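Dual function macrocyclase-peptidase POPB (Galerina marginata, PDB 5N4B) cleaves peptides after proline and macrocyclises them, processing the precursors of the amanitin toxins in two steps, with release of a 25-residue intermediate in between. Local coordinates at residues 123-128 / 445-450; 85-90 / 428-433; 10-15 / 686-691; 49-54 / 669-674; 499-504 / 537-542. The protein carries 1 engineered substitution. All coordinates share one frame; numbering follows the deposited sequence. Where two conformers were deposited one is given.

How the interactions relate
From the N terminus, residues 10-15 find their partner last, at 686-691, so interaction 3 closes the longest loop. Interaction 4 (49-54 with 669-674) closes within it, and the two touch, tying the N-terminal region onto helix 668-680 and the edge strand 688-693 of the hydrolase sheet. Next comes the propeller: 85-90 pairs with 428-433 and 123-128 with 445-450, so interactions 2 and 1 cross along the chain and together hold the first blade against the seventh. After both have closed, the chain enters the catalytic domain, where interaction 5 (499-504 with 537-542) makes a short local loop, still inside the spans of interactions 3 and 4.

Interaction 1. Residues 123-128 / 445-450; sequences KGDDNV and ILRTTK
Asp125 and Arg447 form a salt bridge at the seam of the beta-propeller, between the short helix 125-128 of the first blade and strand 443-448, the outermost strand of the last. Arg447 presents the end of its guanidinium: NH2 lies 2.8 Å from Asp125 OD1 and NH1 2.8 Å from Asp125 OD2. Both bonds are nearly straight, close to 170°, and each oxygen is met on its syn side. The carboxylate lies close to the guanidinium plane but is twisted 28° against it. A bend at chi3 (72°) in an otherwise fairly extended chain turns the arginine head onto the acid. Asp125 OD2 takes a further hydrogen bond from Trp98 NE1, which helps to fix the rotation of the buried carboxylate.

Gly124 occupies the N-cap position just before Asp125. On the strand side, Leu446 and Arg447 both face Ile430, a classic beta bulge at the root of the arginine. Each blade here is built from four consecutive strands, so no terminal strand is exchanged to lock the ring; the seam is that of the open, Velcro-free propeller known from prolyl oligopeptidases, and here the salt bridge spans it.

Interaction 2. Residues 85-90 / 428-433; sequences FSAPTL and GTIARY
Ile430 makes the side-chain contacts with Phe85 and Ala87 where strand 426-434 of the last propeller blade comes up against strand 84-90, the first strand of blade one. Following the strand from its start, Gly428 lies nearest to Phe85, with their CA atoms 8.6 Å apart. Its carbonyl oxygen is taken by Thr449 OG1, whose residue also packs on the Phe85 ring.

Thr429 turns its CB away, and Ile430 then turns toward the other strand, where its two branches divide the work. The longer one ends in CD1, which sits 3.8 Å from Phe85 CD1, at the edge of the ring and near its plane. The same methyl lies 3.4 Å from Ser86 O and 3.7 Å from Ala87 N, so it rests on the peptide link between those residues. CG2, held anti to the backbone N, meets Ala87 CB at 4.1 Å. The phenyl ring arrives here through an unusual first torsion, chi1 34°, well short of the staggered value. Its pi system is also used by Arg447 in a cation-pi contact.

Beyond Ile430 the strand leads off: Ala431 packs on Phe443, and Tyr433 gives its ring to Phe417 and Phe435. The bound peptide lies close by, setting an apolar side chain on Ile430 and a polar one near Ala87. Polar ties between the blades occur farther along, where Leu90 O accepts from Arg411 and Gln414. Between these two segments, however, the blades meet through van der Waals packing of one branched side chain.

Interaction 3. Residues 10-15 / 686-691; sequences GNYPST and HPLLIK
Tyr12 lies against the backbone of Leu688 at the start of strand 688-693, an outermost strand of the catalytic domain's central sheet. Its CB points toward the strand, and with CG anti to the carbonyl carbon (chi1 -65°) the ring extends along the chain from Leu688 back to His686. Going outward, CD1 of Tyr12 is 4.0 Å from Leu688 O, and CE1 of the same ring comes closest to that oxygen, at 3.3 Å. The oxygen lies obliquely to the ring and has a proper donor in Gln678 NE2, a residue of helix 668-680 whose side chain also touches Tyr12. Next along, CZ of Tyr12 is 4.2 Å from Leu688 CB, a loose apolar touch.

The phenol oxygen does the binding: Leu688 N donates to Tyr12 OH over 3.1 Å, with a bent N-H...O angle of 147°. Around it, OH also lies 3.7 Å from Leu688 CB and 3.8 Å from Pro687 CA, so the hydroxyl is set into the turn where the loop becomes strand. Pro687 and Leu689 use their backbones to bond strand 653-659. The amide of Leu688 faces the other way, and at a sheet edge there is no further strand to accept it; Tyr12 OH takes that role.

Leu58 of helix 46-64 and Trp7 also touch the tyrosine. The N-terminal segment thus crosses the edge of an alpha/beta-hydrolase sheet, as in prolyl oligopeptidases, whose chain start packs on the catalytic domain ahead of the propeller.

Interaction 4. Residues 49-54 / 669-674; sequences DKWTTA and HSFKFI
Where Trp51 and Thr52 meet Phe671 and Ile674, the axes of helices 49-54 and 669-674 come no nearer than 12.5 Å and cross at 71°. Thr52 and Phe671 have the nearest CA atoms, still 8.5 Å apart, so large side chains have to span the gap.

Trp51 does most of this. Its CG stands anti to the backbone N (chi1 -179°), which sends the indole straight out from its helix, six-membered ring foremost. CZ3 of Trp51 comes down over one face of Phe671, 3.7 Å from its CG and displaced toward the rim of that ring. The two six-membered rings form an offset edge-to-face pair, with centroids 5.3 Å apart and planes at 66°. At the neighbouring corner, Trp51 CH2 meets CG2 of Ile674 at 3.7 Å, the methyl sitting at the indole's edge.

Helix 668-680 is part of the alpha/beta-hydrolase fold and follows strand 653-659; Phe671 lies about 9 Å, side chain to side chain, from Asp662 of the charge relay system. Helix 46-64 comes from the N-terminal part of the chain and packs on it.

Farther out on the phenyl ring, Thr52 CG2 touches Phe671 CZ at 3.9 Å, approaching obliquely. That methyl leans on the aromatic ring while the hydroxyl of Thr52 pairs with Lys694 NZ. Indole NE1 of Trp51 has a weak hydrogen bond to Thr15 OG1.

Interaction 5. Residues 499-504 / 537-542; sequences GFATSA and EWHKGG
The imidazole of His539 lies with one face against the peptide link joining Phe500 to Ala501. Ala501 N sits over the middle of the ring, 3.4 Å above its plane, and Phe500 C lies over the same face nearer the rim. With CG anti to the backbone N (chi1 -177°), the ring reaches straight out from helix 536-540 to meet that link. The peptide belongs to a type I' turn, closed by Thr502 N bonding Gly499 O at 3.0 Å; both central residues have positive phi.

Van der Waals contact adds one methyl, Ala501 CB, 3.5 Å from His539 ND1.

Polar links between the segments run through a third party. Phe500 N and His539 NE2 approach to 3.5 Å, and Glu623 bonds both, OE2 taking the amide and OE1 the imidazole nitrogen. Its carboxylate therefore helps fix the rotation of the ring and the position of the turn together.

Phe500 itself turns away, meeting Trp620 edge-to-face about 7 Å, side chain to side chain, from Ala578, the engineered replacement of the nucleophile. Farther along the loop, Thr502 and Ala504 each pack on an aromatic side chain of the bound peptide. The ring face of His539 thus packs on an amide near the active site, and the neighbouring carboxylate would probably favour a protonated His539.

Interaction 1. Residues 123-128 / 445-450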
# COMPACT_ATOMS: atom_id res chain seq x y z
N LYS A 123 22.07 -22.60 5.39
CA LYS A 123 23.21 -22.39 6.27
C LYS A 123 23.06 -21.16 7.15
O LYS A 123 23.81 -21.00 8.12
CB LYS A 123 24.50 -22.27 5.44
CG LYS A 123 24.88 -23.59 4.76
CD LYS A 123 26.09 -23.40 3.86
CE LYS A 123 26.57 -24.73 3.31
NZ LYS A 123 26.76 -24.68 1.83
N GLY A 124 22.10 -20.29 6.87
CA GLY A 124 21.92 -19.11 7.69
C GLY A 124 22.46 -17.85 7.04
O GLY A 124 23.58 -17.80 6.51
N ASP A 125 21.64 -16.79 7.09
CA ASP A 125 21.96 -15.54 6.40
C ASP A 125 23.34 -14.99 6.78
O ASP A 125 24.08 -14.54 5.90
CB ASP A 125 20.88 -14.52 6.70
CG ASP A 125 19.55 -14.97 6.16
OD1 ASP A 125 18.94 -15.90 6.75
OD2 ASP A 125 19.13 -14.43 5.09
N ASP A 126 23.69 -14.99 8.07
CA ASP A 126 24.99 -14.48 8.51
C ASP A 126 26.15 -15.40 8.17
O ASP A 126 27.30 -14.97 8.22
CB ASP A 126 25.00 -14.25 10.01
CG ASP A 126 24.34 -12.97 10.35
OD1 ASP A 126 24.78 -11.92 9.82
OD2 ASP A 126 23.39 -13.01 11.14
N ASN A 127 25.88 -16.64 7.87
CA ASN A 127 26.92 -17.53 7.42
C ASN A 127 27.17 -17.46 5.93
O ASN A 127 28.25 -17.88 5.49
CB ASN A 127 26.57 -18.95 7.80
CG ASN A 127 26.69 -19.19 9.31
OD1 ASN A 127 27.62 -18.70 9.94
ND2 ASN A 127 25.74 -19.90 9.88
N VAL A 128 26.21 -16.98 5.14
CA VAL A 128 26.38 -16.92 3.69
C VAL A 128 26.49 -15.49 3.16
O VAL A 128 26.78 -15.30 1.97
CB VAL A 128 25.26 -17.67 2.93
CG1 VAL A 128 25.18 -19.16 3.32
CG2 VAL A 128 23.92 -16.99 3.13
N ILE A 445 12.04 -24.60 -4.64
CA ILE A 445 11.80 -23.70 -3.53
C ILE A 445 13.16 -23.29 -2.99
O ILE A 445 13.98 -24.14 -2.58
CB ILE A 445 10.94 -24.36 -2.46
CG1 ILE A 445 9.60 -24.78 -3.00
CG2 ILE A 445 10.78 -23.37 -1.33
CD1 ILE A 445 8.82 -23.72 -3.71
N LEU A 446 13.44 -21.99 -3.03
CA LEU A 446 14.69 -21.45 -2.51
C LEU A 446 14.65 -21.34 -1.00
O LEU A 446 15.59 -21.74 -0.32
CB LEU A 446 14.94 -20.07 -3.12
CG LEU A 446 16.26 -19.44 -2.69
CD1 LEU A 446 17.48 -20.02 -3.49
CD2 LEU A 446 16.25 -17.91 -2.83
N ARG A 447 13.60 -20.74 -0.45
CA ARG A 447 13.48 -20.53 0.98
C ARG A 447 12.01 -20.54 1.35
O ARG A 447 11.16 -20.11 0.57
CB ARG A 447 13.99 -19.14 1.44
CG ARG A 447 15.37 -18.81 0.99
CD ARG A 447 15.90 -17.53 1.67
NE ARG A 447 16.20 -17.78 3.05
CZ ARG A 447 16.91 -16.97 3.81
NH1 ARG A 447 17.36 -15.83 3.35
NH2 ARG A 447 17.22 -17.33 5.05
N THR A 448 11.73 -21.03 2.56
CA THR A 448 10.42 -20.96 3.18
C THR A 448 10.57 -20.25 4.53
O THR A 448 11.45 -20.60 5.31
CB THR A 448 9.91 -22.37 3.38
OG1 THR A 448 9.96 -23.07 2.13
CG2 THR A 448 8.53 -22.33 3.95
N THR A 449 9.70 -19.28 4.81
CA THR A 449 9.73 -18.55 6.07
C THR A 449 9.18 -19.46 7.16
O THR A 449 8.10 -20.03 7.01
CB THR A 449 8.89 -17.28 5.92
OG1 THR A 449 9.39 -16.48 4.85
CG2 THR A 449 8.97 -16.41 7.16
N LYS A 450 9.93 -19.57 8.26
CA LYS A 450 9.56 -20.38 9.42
C LYS A 450 9.13 -19.43 10.53
O LYS A 450 9.90 -18.57 10.94
CB LYS A 450 10.74 -21.21 9.92
CG LYS A 450 11.38 -22.12 8.90
CD LYS A 450 10.37 -22.97 8.17
CE LYS A 450 11.07 -23.93 7.20
NZ LYS A 450 12.10 -23.24 6.33

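Interaction 2. Residues 85-90 / 428-433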
# COMPACT_ATOMS: atom_id res chain seq x y z
N PHE A 85 13.01 -12.52 5.34
CA PHE A 85 13.96 -12.33 4.26
C PHE A 85 13.21 -12.11 2.95
O PHE A 85 12.06 -12.50 2.79
CB PHE A 85 14.92 -13.51 4.09
CG PHE A 85 14.30 -14.82 4.40
CD1 PHE A 85 13.45 -15.43 3.51
CD2 PHE A 85 14.52 -15.37 5.64
CE1 PHE A 85 12.81 -16.67 3.89
CE2 PHE A 85 13.91 -16.57 6.01
CZ PHE A 85 13.07 -17.19 5.12
N SER A 86 13.88 -11.43 2.03
CA SER A 86 13.37 -11.18 0.70
C SER A 86 13.93 -12.18 -0.29
O SER A 86 14.83 -12.95 -0.00
CB SER A 86 13.76 -9.77 0.23
OG SER A 86 15.16 -9.70 -0.10
N ALA A 87 13.39 -12.12 -1.52
CA ALA A 87 14.07 -12.77 -2.64
C ALA A 87 15.45 -12.13 -2.83
O ALA A 87 15.62 -10.92 -2.61
CB ALA A 87 13.27 -12.62 -3.93
N PRO A 88 16.46 -12.89 -3.25
CA PRO A 88 17.77 -12.30 -3.56
C PRO A 88 17.79 -11.82 -5.01
O PRO A 88 17.04 -12.31 -5.86
CB PRO A 88 18.72 -13.49 -3.33
CG PRO A 88 17.91 -14.68 -3.83
CD PRO A 88 16.48 -14.36 -3.42
N THR A 89 18.69 -10.86 -5.26
CA THR A 89 18.90 -10.26 -6.59
C THR A 89 20.37 -10.46 -6.95
O THR A 89 21.26 -10.14 -6.17
CB THR A 89 18.55 -8.77 -6.58
OG1 THR A 89 17.19 -8.60 -6.21
CG2 THR A 89 18.76 -8.19 -7.97
N LEU A 90 20.62 -10.95 -8.17
CA LEU A 90 21.98 -11.13 -8.66
C LEU A 90 22.38 -9.87 -9.40
O LEU A 90 21.73 -9.50 -10.39
CB LEU A 90 22.01 -12.33 -9.63
CG LEU A 90 23.34 -12.53 -10.37
CD1 LEU A 90 24.50 -12.75 -9.44
CD2 LEU A 90 23.21 -13.70 -11.38
N GLY A 428 5.65 -16.94 3.68
CA GLY A 428 6.51 -16.34 2.69
C GLY A 428 7.43 -17.35 2.10
O GLY A 428 8.43 -17.75 2.70
N THR A 429 7.12 -17.79 0.89
CA THR A 429 7.90 -18.76 0.17
C THR A 429 8.55 -18.06 -1.01
O THR A 429 7.91 -17.25 -1.72
CB THR A 429 7.01 -19.87 -0.31
OG1 THR A 429 6.52 -20.55 0.86
CG2 THR A 429 7.77 -20.87 -1.21
N ILE A 430 9.83 -18.34 -1.26
CA ILE A 430 10.54 -17.81 -2.41
C ILE A 430 10.85 -19.00 -3.30
O ILE A 430 11.57 -19.92 -2.89
CB ILE A 430 11.83 -17.07 -2.01
CG1 ILE A 430 11.52 -15.91 -1.04
CG2 ILE A 430 12.55 -16.60 -3.26
CD1 ILE A 430 12.62 -15.47 -0.20
N ALA A 431 10.27 -19.01 -4.50
CA ALA A 431 10.50 -20.06 -5.49
C ALA A 431 11.41 -19.53 -6.58
O ALA A 431 11.47 -18.33 -6.84
CB ALA A 431 9.19 -20.51 -6.11
N ARG A 432 12.17 -20.46 -7.18
CA ARG A 432 13.14 -20.15 -8.22
C ARG A 432 12.83 -20.98 -9.45
O ARG A 432 12.60 -22.18 -9.35
CB ARG A 432 14.56 -20.44 -7.75
CG ARG A 432 15.65 -20.11 -8.77
CD ARG A 432 17.08 -20.17 -8.15
NE ARG A 432 17.35 -21.52 -7.72
CZ ARG A 432 18.15 -22.38 -8.35
NH1 ARG A 432 18.85 -22.05 -9.43
NH2 ARG A 432 18.25 -23.61 -7.85
N TYR A 433 12.94 -20.34 -10.61
CA TYR A 433 12.86 -21.01 -11.90
C TYR A 433 14.20 -20.79 -12.59
O TYR A 433 14.60 -19.64 -12.83
CB TYR A 433 11.72 -20.48 -12.74
CG TYR A 433 11.46 -21.29 -14.00
CD1 TYR A 433 12.21 -21.07 -15.14
CD2 TYR A 433 10.50 -22.27 -14.03
CE1 TYR A 433 12.02 -21.81 -16.29
CE2 TYR A 433 10.29 -23.04 -15.20
CZ TYR A 433 11.05 -22.78 -16.30
OH TYR A 433 10.84 -23.52 -17.44

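Interaction 3. Residues 10-15 / 686-691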
# COMPACT_ATOMS: atom_id res chain seq x y z
N GLY A 10 -20.73 10.08 28.56
CA GLY A 10 -20.98 11.50 28.82
C GLY A 10 -19.83 12.28 29.40
O GLY A 10 -20.04 13.37 29.95
N ASN A 11 -18.62 11.77 29.31
CA ASN A 11 -17.46 12.41 29.92
C ASN A 11 -16.39 12.75 28.90
O ASN A 11 -15.19 12.59 29.15
CB ASN A 11 -16.86 11.53 31.00
CG ASN A 11 -17.75 11.39 32.20
OD1 ASN A 11 -18.13 12.39 32.82
ND2 ASN A 11 -18.14 10.16 32.51
N TYR A 12 -16.82 13.21 27.72
CA TYR A 12 -15.84 13.47 26.70
C TYR A 12 -15.26 14.86 26.89
O TYR A 12 -15.85 15.74 27.57
CB TYR A 12 -16.48 13.32 25.31
CG TYR A 12 -16.92 11.91 25.03
CD1 TYR A 12 -15.97 10.88 24.93
CD2 TYR A 12 -18.24 11.59 24.82
CE1 TYR A 12 -16.32 9.60 24.71
CE2 TYR A 12 -18.63 10.26 24.58
CZ TYR A 12 -17.65 9.26 24.51
OH TYR A 12 -17.98 7.95 24.28
N PRO A 13 -14.09 15.09 26.33
CA PRO A 13 -13.45 16.40 26.43
C PRO A 13 -14.31 17.54 25.92
O PRO A 13 -15.03 17.43 24.91
CB PRO A 13 -12.19 16.23 25.58
CG PRO A 13 -11.86 14.79 25.66
CD PRO A 13 -13.23 14.13 25.60
N SER A 14 -14.21 18.67 26.62
CA SER A 14 -14.84 19.91 26.19
C SER A 14 -14.29 20.31 24.83
O SER A 14 -13.08 20.42 24.64
CB SER A 14 -14.51 20.98 27.23
OG SER A 14 -14.96 22.26 26.82
N THR A 15 -15.18 20.49 23.86
CA THR A 15 -14.79 20.71 22.47
C THR A 15 -15.61 21.87 21.92
O THR A 15 -16.81 21.73 21.69
CB THR A 15 -15.00 19.47 21.63
OG1 THR A 15 -14.30 18.40 22.27
CG2 THR A 15 -14.44 19.62 20.22
N HIS A 686 -21.32 2.73 24.53
CA HIS A 686 -20.03 2.17 24.16
C HIS A 686 -19.06 3.30 23.91
O HIS A 686 -19.47 4.35 23.39
CB HIS A 686 -20.17 1.32 22.90
CG HIS A 686 -21.31 0.36 23.01
ND1 HIS A 686 -22.28 0.20 22.04
CD2 HIS A 686 -21.60 -0.51 23.99
CE1 HIS A 686 -23.15 -0.72 22.45
NE2 HIS A 686 -22.76 -1.16 23.63
N PRO A 687 -17.81 3.16 24.33
CA PRO A 687 -16.88 4.28 24.22
C PRO A 687 -16.57 4.62 22.78
O PRO A 687 -16.43 3.75 21.91
CB PRO A 687 -15.62 3.76 24.94
CG PRO A 687 -15.68 2.28 24.76
CD PRO A 687 -17.17 1.99 24.94
N LEU A 688 -16.44 5.92 22.54
CA LEU A 688 -16.09 6.51 21.25
C LEU A 688 -14.79 7.27 21.49
O LEU A 688 -14.81 8.38 22.04
CB LEU A 688 -17.21 7.40 20.72
CG LEU A 688 -18.57 6.67 20.69
CD1 LEU A 688 -19.69 7.62 20.32
CD2 LEU A 688 -18.62 5.53 19.72
N LEU A 689 -13.67 6.70 21.11
CA LEU A 689 -12.34 7.13 21.53
C LEU A 689 -11.41 7.35 20.34
O LEU A 689 -11.65 6.81 19.24
CB LEU A 689 -11.67 6.08 22.40
CG LEU A 689 -12.48 5.65 23.61
CD1 LEU A 689 -11.78 4.48 24.27
CD2 LEU A 689 -12.69 6.80 24.55
N ILE A 690 -10.36 8.14 20.54
CA ILE A 690 -9.33 8.34 19.51
C ILE A 690 -7.95 8.33 20.14
O ILE A 690 -7.72 8.96 21.19
CB ILE A 690 -9.57 9.61 18.66
CG1 ILE A 690 -8.52 9.70 17.54
CG2 ILE A 690 -9.54 10.88 19.53
CD1 ILE A 690 -8.91 10.76 16.51
N LYS A 691 -7.03 7.60 19.49
CA LYS A 691 -5.61 7.60 19.80
C LYS A 691 -4.89 8.43 18.76
O LYS A 691 -5.19 8.34 17.56
CB LYS A 691 -5.06 6.17 19.72
CG LYS A 691 -5.32 5.35 20.89
CD LYS A 691 -4.72 3.94 20.69
CE LYS A 691 -3.22 3.94 20.51
NZ LYS A 691 -2.59 2.58 20.44

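Interaction 4. Residues 49-54 / 669-674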
# COMPACT_ATOMS: atom_id res chain seq x y z
N ASP A 49 -3.87 21.16 20.57
CA ASP A 49 -3.00 20.31 21.37
C ASP A 49 -3.68 19.90 22.68
O ASP A 49 -3.54 18.75 23.12
CB ASP A 49 -1.71 21.03 21.70
CG ASP A 49 -0.80 21.23 20.50
OD1 ASP A 49 -0.96 20.57 19.45
OD2 ASP A 49 0.12 22.05 20.64
N LYS A 50 -4.39 20.82 23.32
CA LYS A 50 -5.10 20.47 24.55
C LYS A 50 -6.17 19.42 24.27
O LYS A 50 -6.36 18.48 25.05
CB LYS A 50 -5.72 21.69 25.23
CG LYS A 50 -4.69 22.59 25.93
CD LYS A 50 -5.33 23.86 26.52
CE LYS A 50 -4.27 24.83 27.05
NZ LYS A 50 -4.86 26.10 27.59
N TRP A 51 -6.85 19.57 23.15
CA TRP A 51 -7.91 18.64 22.79
C TRP A 51 -7.34 17.27 22.44
O TRP A 51 -7.85 16.24 22.91
CB TRP A 51 -8.73 19.20 21.65
CG TRP A 51 -9.89 18.33 21.17
CD1 TRP A 51 -11.18 18.33 21.64
CD2 TRP A 51 -9.85 17.34 20.14
NE1 TRP A 51 -11.93 17.39 20.97
CE2 TRP A 51 -11.13 16.77 20.04
CE3 TRP A 51 -8.84 16.88 19.32
CZ2 TRP A 51 -11.42 15.76 19.12
CZ3 TRP A 51 -9.13 15.87 18.42
CH2 TRP A 51 -10.41 15.33 18.33
N THR A 52 -6.28 17.22 21.63
CA THR A 52 -5.73 15.92 21.28
C THR A 52 -5.15 15.22 22.50
O THR A 52 -5.25 13.99 22.61
CB THR A 52 -4.67 16.02 20.17
OG1 THR A 52 -3.59 16.86 20.59
CG2 THR A 52 -5.25 16.56 18.89
N THR A 53 -4.50 15.98 23.40
CA THR A 53 -3.97 15.43 24.62
C THR A 53 -5.08 14.87 25.49
O THR A 53 -5.00 13.74 25.98
CB THR A 53 -3.17 16.50 25.37
OG1 THR A 53 -2.06 16.88 24.58
CG2 THR A 53 -2.69 15.96 26.72
N ALA A 54 -6.18 15.63 25.64
CA ALA A 54 -7.32 15.16 26.42
C ALA A 54 -7.93 13.88 25.81
O ALA A 54 -8.29 12.95 26.53
CB ALA A 54 -8.41 16.23 26.55
N HIS A 669 -9.62 14.79 9.45
CA HIS A 669 -10.76 13.97 9.07
C HIS A 669 -11.29 13.22 10.29
O HIS A 669 -12.47 13.30 10.63
CB HIS A 669 -10.29 12.98 8.00
CG HIS A 669 -10.18 13.56 6.64
ND1 HIS A 669 -11.28 13.85 5.85
CD2 HIS A 669 -9.09 13.90 5.92
CE1 HIS A 669 -10.86 14.34 4.70
NE2 HIS A 669 -9.54 14.38 4.72
N SER A 670 -10.42 12.42 10.90
CA SER A 670 -10.78 11.69 12.10
C SER A 670 -11.14 12.62 13.26
O SER A 670 -12.02 12.30 14.06
CB SER A 670 -9.61 10.84 12.56
OG SER A 670 -9.45 9.73 11.70
N PHE A 671 -10.43 13.74 13.42
CA PHE A 671 -10.75 14.67 14.52
C PHE A 671 -12.18 15.20 14.40
O PHE A 671 -12.94 15.22 15.39
CB PHE A 671 -9.78 15.85 14.56
CG PHE A 671 -8.37 15.52 14.85
CD1 PHE A 671 -7.97 14.27 15.30
CD2 PHE A 671 -7.39 16.52 14.67
CE1 PHE A 671 -6.61 14.03 15.57
CE2 PHE A 671 -6.07 16.27 14.93
CZ PHE A 671 -5.68 15.02 15.37
N LYS A 672 -12.57 15.62 13.20
CA LYS A 672 -13.93 16.10 13.03
C LYS A 672 -14.93 14.98 13.27
O LYS A 672 -15.98 15.19 13.88
CB LYS A 672 -14.14 16.69 11.65
CG LYS A 672 -13.45 18.01 11.41
CD LYS A 672 -13.92 18.58 10.06
CE LYS A 672 -13.14 19.78 9.73
NZ LYS A 672 -13.58 20.25 8.42
N PHE A 673 -14.63 13.78 12.78
CA PHE A 673 -15.57 12.69 12.94
C PHE A 673 -15.79 12.36 14.41
O PHE A 673 -16.94 12.25 14.86
CB PHE A 673 -15.17 11.47 12.11
CG PHE A 673 -16.20 10.38 12.11
CD1 PHE A 673 -17.40 10.58 11.46
CD2 PHE A 673 -15.98 9.22 12.80
CE1 PHE A 673 -18.36 9.59 11.43
CE2 PHE A 673 -16.94 8.20 12.78
CZ PHE A 673 -18.14 8.42 12.11
N ILE A 674 -14.72 12.22 15.19
CA ILE A 674 -14.86 11.84 16.60
C ILE A 674 -15.53 12.98 17.39
O ILE A 674 -16.36 12.74 18.27
CB ILE A 674 -13.55 11.36 17.23
CG1 ILE A 674 -13.78 10.61 18.56
CG2 ILE A 674 -12.62 12.51 17.45
CD1 ILE A 674 -14.58 9.34 18.43

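Interaction 5. Residues 499-504 / 537-542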
# COMPACT_ATOMS: atom_id res chain seq x y z
N GLY A 499 -11.53 0.65 -2.57
CA GLY A 499 -11.35 1.78 -3.47
C GLY A 499 -10.06 1.68 -4.27
O GLY A 499 -9.16 0.86 -4.02
N PHE A 500 -9.98 2.58 -5.24
CA PHE A 500 -8.75 2.90 -5.97
C PHE A 500 -8.24 1.73 -6.81
O PHE A 500 -7.07 1.75 -7.25
CB PHE A 500 -7.67 3.45 -5.06
CG PHE A 500 -8.05 4.75 -4.38
CD1 PHE A 500 -7.88 5.97 -5.07
CD2 PHE A 500 -8.59 4.78 -3.10
CE1 PHE A 500 -8.22 7.16 -4.50
CE2 PHE A 500 -8.95 6.02 -2.50
CZ PHE A 500 -8.73 7.21 -3.19
N ALA A 501 -9.11 0.77 -7.11
CA ALA A 501 -8.71 -0.44 -7.83
C ALA A 501 -7.68 -1.25 -7.07
O ALA A 501 -6.97 -2.09 -7.66
CB ALA A 501 -8.25 -0.12 -9.26
N THR A 502 -7.56 -1.06 -5.76
CA THR A 502 -6.67 -1.84 -4.91
C THR A 502 -7.41 -3.14 -4.56
O THR A 502 -8.55 -3.11 -4.11
CB THR A 502 -6.32 -1.04 -3.67
OG1 THR A 502 -5.61 0.15 -4.12
CG2 THR A 502 -5.46 -1.83 -2.70
N SER A 503 -6.75 -4.26 -4.80
CA SER A 503 -7.31 -5.57 -4.51
C SER A 503 -7.04 -5.97 -3.07
O SER A 503 -5.92 -5.81 -2.55
CB SER A 503 -6.70 -6.59 -5.46
OG SER A 503 -7.22 -6.40 -6.76
N ALA A 504 -8.09 -6.50 -2.42
CA ALA A 504 -7.95 -6.95 -1.03
C ALA A 504 -7.46 -8.39 -1.05
O ALA A 504 -8.19 -9.35 -0.86
CB ALA A 504 -9.27 -6.80 -0.27
N GLU A 537 -14.02 -2.78 -14.19
CA GLU A 537 -15.44 -2.72 -13.95
C GLU A 537 -15.77 -2.89 -12.46
O GLU A 537 -16.81 -2.40 -12.00
CB GLU A 537 -16.23 -3.72 -14.80
CG GLU A 537 -16.17 -3.42 -16.29
CD GLU A 537 -16.96 -2.17 -16.69
OE1 GLU A 537 -18.12 -2.01 -16.25
OE2 GLU A 537 -16.40 -1.34 -17.44
N TRP A 538 -14.93 -3.62 -11.72
CA TRP A 538 -15.15 -3.77 -10.28
C TRP A 538 -14.88 -2.45 -9.57
O TRP A 538 -15.62 -2.05 -8.66
CB TRP A 538 -14.25 -4.88 -9.75
CG TRP A 538 -14.79 -5.53 -8.51
CD1 TRP A 538 -14.20 -5.52 -7.27
CD2 TRP A 538 -15.95 -6.32 -8.39
NE1 TRP A 538 -14.94 -6.26 -6.42
CE2 TRP A 538 -16.03 -6.77 -7.07
CE3 TRP A 538 -16.93 -6.72 -9.29
CZ2 TRP A 538 -17.07 -7.56 -6.60
CZ3 TRP A 538 -17.97 -7.53 -8.85
CH2 TRP A 538 -18.03 -7.96 -7.50
N HIS A 539 -13.84 -1.76 -10.01
CA HIS A 539 -13.53 -0.43 -9.47
C HIS A 539 -14.65 0.54 -9.78
O HIS A 539 -15.16 1.26 -8.90
CB HIS A 539 -12.24 0.06 -10.07
CG HIS A 539 -11.77 1.38 -9.56
ND1 HIS A 539 -10.78 2.08 -10.22
CD2 HIS A 539 -12.05 2.08 -8.43
CE1 HIS A 539 -10.52 3.19 -9.55
NE2 HIS A 539 -11.25 3.21 -8.45
N LYS A 540 -15.09 0.54 -11.05
CA LYS A 540 -16.14 1.47 -11.49
C LYS A 540 -17.44 1.24 -10.75
O LYS A 540 -18.24 2.17 -10.56
CB LYS A 540 -16.27 1.35 -13.01
CG LYS A 540 -17.42 2.15 -13.61
CD LYS A 540 -17.25 2.36 -15.13
CE LYS A 540 -17.65 1.16 -15.96
NZ LYS A 540 -17.28 1.39 -17.42
N GLY A 541 -17.67 0.02 -10.28
CA GLY A 541 -18.82 -0.35 -9.50
C GLY A 541 -18.87 0.23 -8.11
O GLY A 541 -19.90 0.08 -7.45
N GLY A 542 -17.78 0.83 -7.67
CA GLY A 542 -17.75 1.49 -6.39
C GLY A 542 -16.89 2.72 -6.42
O GLY A 542 -15.86 2.78 -5.77